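Local structure of glutathione S-transferase (Ceriporiopsis subvermispora, 6J3E) at residues M131-N136 and E161-P166. The protein probably catalyses the transfer of glutathione to electrophilic substrates, as a serine-type glutathione S-transferase. Residues are numbered along the deposited sequence; the frame is centred on the assembly and turned at random.
With EDO (1,2-ethanediol), chain F.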
loop_
_atom_site.group_PDB
_atom_site.type_symbol
_atom_site.label_atom_id
_atom_site.label_comp_id
_atom_site.label_asym_id
_atom_site.label_seq_id
_atom_site.Cartn_x
_atom_site.Cartn_y
_atom_site.Cartn_z
ATOM N N MET A 131 -7.140 -18.910 -7.462
ATOM C CA MET A 131 -8.417 -18.367 -7.888
ATOM C C MET A 131 -8.571 -18.290 -9.407
ATOM O O MET A 131 -9.673 -18.499 -9.917
ATOM C CB MET A 131 -8.621 -16.985 -7.260
ATOM C CG MET A 131 -8.900 -17.014 -5.759
ATOM S SD MET A 131 -10.279 -18.111 -5.330
ATOM C CE MET A 131 -11.600 -17.450 -6.381
ATOM N N LEU A 132 -7.509 -18.005 -10.152
ATOM C CA LEU A 132 -7.653 -17.942 -11.606
ATOM C C LEU A 132 -8.038 -19.288 -12.208
ATOM O O LEU A 132 -8.944 -19.319 -13.061
ATOM C CB LEU A 132 -6.377 -17.386 -12.245
ATOM C CG LEU A 132 -5.961 -15.969 -11.854
ATOM C CD1 LEU A 132 -4.967 -15.383 -12.847
ATOM C CD2 LEU A 132 -7.157 -15.069 -11.698
ATOM N N PRO A 133 -7.423 -20.419 -11.834
ATOM C CA PRO A 133 -7.940 -21.700 -12.334
ATOM C C PRO A 133 -9.372 -21.947 -11.907
ATOM O O PRO A 133 -10.191 -22.411 -12.707
ATOM C CB PRO A 133 -6.982 -22.728 -11.723
ATOM C CG PRO A 133 -5.750 -21.958 -11.419
ATOM C CD PRO A 133 -6.212 -20.606 -11.019
ATOM N N ALA A 134 -9.701 -21.649 -10.654
ATOM C CA ALA A 134 -11.079 -21.806 -10.221
ATOM C C ALA A 134 -12.030 -20.984 -11.089
ATOM O O ALA A 134 -13.106 -21.466 -11.464
ATOM C CB ALA A 134 -11.211 -21.418 -8.749
ATOM N N THR A 135 -11.669 -19.735 -11.426
ATOM C CA THR A 135 -12.648 -18.986 -12.203
ATOM C C THR A 135 -12.692 -19.441 -13.647
ATOM O O THR A 135 -13.706 -19.220 -14.317
ATOM C CB THR A 135 -12.416 -17.470 -12.162
ATOM O OG1 THR A 135 -11.564 -17.056 -13.241
ATOM C CG2 THR A 135 -11.832 -17.064 -10.879
ATOM N N ASN A 136 -11.631 -20.088 -14.130
ATOM C CA ASN A 136 -11.675 -20.622 -15.487
ATOM C C ASN A 136 -12.703 -21.741 -15.596
ATOM O O ASN A 136 -13.503 -21.770 -16.538
ATOM C CB ASN A 136 -10.300 -21.114 -15.908
ATOM C CG ASN A 136 -10.300 -21.658 -17.319
ATOM O OD1 ASN A 136 -10.335 -20.890 -18.272
ATOM N ND2 ASN A 136 -10.253 -22.989 -17.461
ATOM N N GLU A 161 -4.294 -26.549 -14.166
ATOM C CA GLU A 161 -4.511 -27.582 -13.155
ATOM C C GLU A 161 -3.255 -27.890 -12.350
ATOM O O GLU A 161 -3.361 -28.489 -11.274
ATOM C CB GLU A 161 -5.053 -28.846 -13.822
ATOM C CG GLU A 161 -6.486 -28.700 -14.380
ATOM C CD GLU A 161 -6.597 -27.829 -15.648
ATOM O OE1 GLU A 161 -7.686 -27.254 -15.878
ATOM O OE2 GLU A 161 -5.606 -27.723 -16.414
ATOM N N ASP A 162 -2.081 -27.474 -12.826
ATOM C CA ASP A 162 -0.816 -27.641 -12.116
ATOM C C ASP A 162 -0.389 -26.398 -11.318
ATOM O O ASP A 162 0.678 -26.411 -10.697
ATOM C CB ASP A 162 0.291 -28.021 -13.117
ATOM C CG ASP A 162 -0.033 -29.283 -13.917
ATOM O OD1 ASP A 162 -0.549 -30.256 -13.332
ATOM O OD2 ASP A 162 0.228 -29.303 -15.143
ATOM N N TRP A 163 -1.177 -25.324 -11.335
ATOM C CA TRP A 163 -0.767 -24.095 -10.659
ATOM C C TRP A 163 -0.695 -24.295 -9.147
ATOM O O TRP A 163 0.328 -24.008 -8.515
ATOM C CB TRP A 163 -1.736 -22.966 -10.991
ATOM C CG TRP A 163 -1.534 -22.335 -12.320
ATOM C CD1 TRP A 163 -0.897 -22.874 -13.410
ATOM C CD2 TRP A 163 -1.959 -21.023 -12.713
ATOM N NE1 TRP A 163 -0.915 -21.978 -14.462
ATOM C CE2 TRP A 163 -1.557 -20.835 -14.060
ATOM C CE3 TRP A 163 -2.647 -19.995 -12.062
ATOM C CZ2 TRP A 163 -1.815 -19.657 -14.759
ATOM C CZ3 TRP A 163 -2.909 -18.828 -12.759
ATOM C CH2 TRP A 163 -2.498 -18.668 -14.094
ATOM N N ALA A 164 -1.788 -24.782 -8.557
ATOM C CA ALA A 164 -1.864 -25.069 -7.126
ATOM C C ALA A 164 -2.860 -26.205 -6.918
ATOM O O ALA A 164 -3.945 -26.012 -6.362
ATOM C CB ALA A 164 -2.277 -23.820 -6.349
ATOM N N PRO A 165 -2.519 -27.417 -7.368
ATOM C CA PRO A 165 -3.508 -28.499 -7.371
ATOM C C PRO A 165 -3.873 -28.922 -5.960
ATOM O O PRO A 165 -3.040 -28.852 -5.034
ATOM C CB PRO A 165 -2.793 -29.635 -8.128
ATOM C CG PRO A 165 -1.350 -29.376 -7.938
ATOM C CD PRO A 165 -1.197 -27.869 -7.843
ATOM N N PRO A 166 -5.103 -29.382 -5.748
ATOM C CA PRO A 166 -5.523 -29.778 -4.396
ATOM C C PRO A 166 -4.592 -30.820 -3.788
ATOM O O PRO A 166 -4.031 -31.670 -4.479
ATOM C CB PRO A 166 -6.930 -30.345 -4.614
ATOM C CG PRO A 166 -7.389 -29.706 -5.859
ATOM C CD PRO A 166 -6.175 -29.559 -6.731
HETATM C C1 EDO F . -5.613 -25.034 -9.275
HETATM O O1 EDO F . -4.396 -25.635 -9.751
HETATM C C2 EDO F . -6.634 -26.113 -8.893
HETATM O O2 EDO F . -6.996 -26.888 -10.039
#
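Where Pro133 and Trp163 meet, a 1,2-ethanediol molecule accepts at its O1 a hydrogen bond from the backbone N of Ala164, 3.0 Å long and nearly straight at 162°. The diol, probably taken up from the crystallisation liquor, is also hydrogen-bonded to the carbonyl oxygen of Leu160, and its C1 lies 3.6 Å from Pro133 CB, which places it between the proline ring and the loop backbone. Beside it the protein makes its own contact, which is wholly apolar. Pro133 CG approaches the six-membered ring of Trp163 obliquely, 3.7 Å from CE3, with Pro133 CD close behind at 3.8 Å from the same atom. Leu132 meets the next ring carbon, CZ3, through CB at 3.8 Å and CD1 at 4.0 Å. With CG anti to its carbonyl carbon (chi1 -79°), Trp163 turns the six-membered part of its indole to the helix, while NE1 is hydrogen-bonded to Val158 O within the loop, a bond that probably helps to fix the rotation of the indole. The contact joins the C-terminal end of helix 109-136 to the loop leading into helix 169-189, within the helical C-terminal domain of the glutathione S-transferase fold. Leu132 also touches Arg151, a glutathione-binding residue, so the patch borders that site, although no glutathione is bound here. Helix and loop are thus joined by hydrophobic packing, and the diol bonds to the loop backbone while its carbon C1 meets the proline.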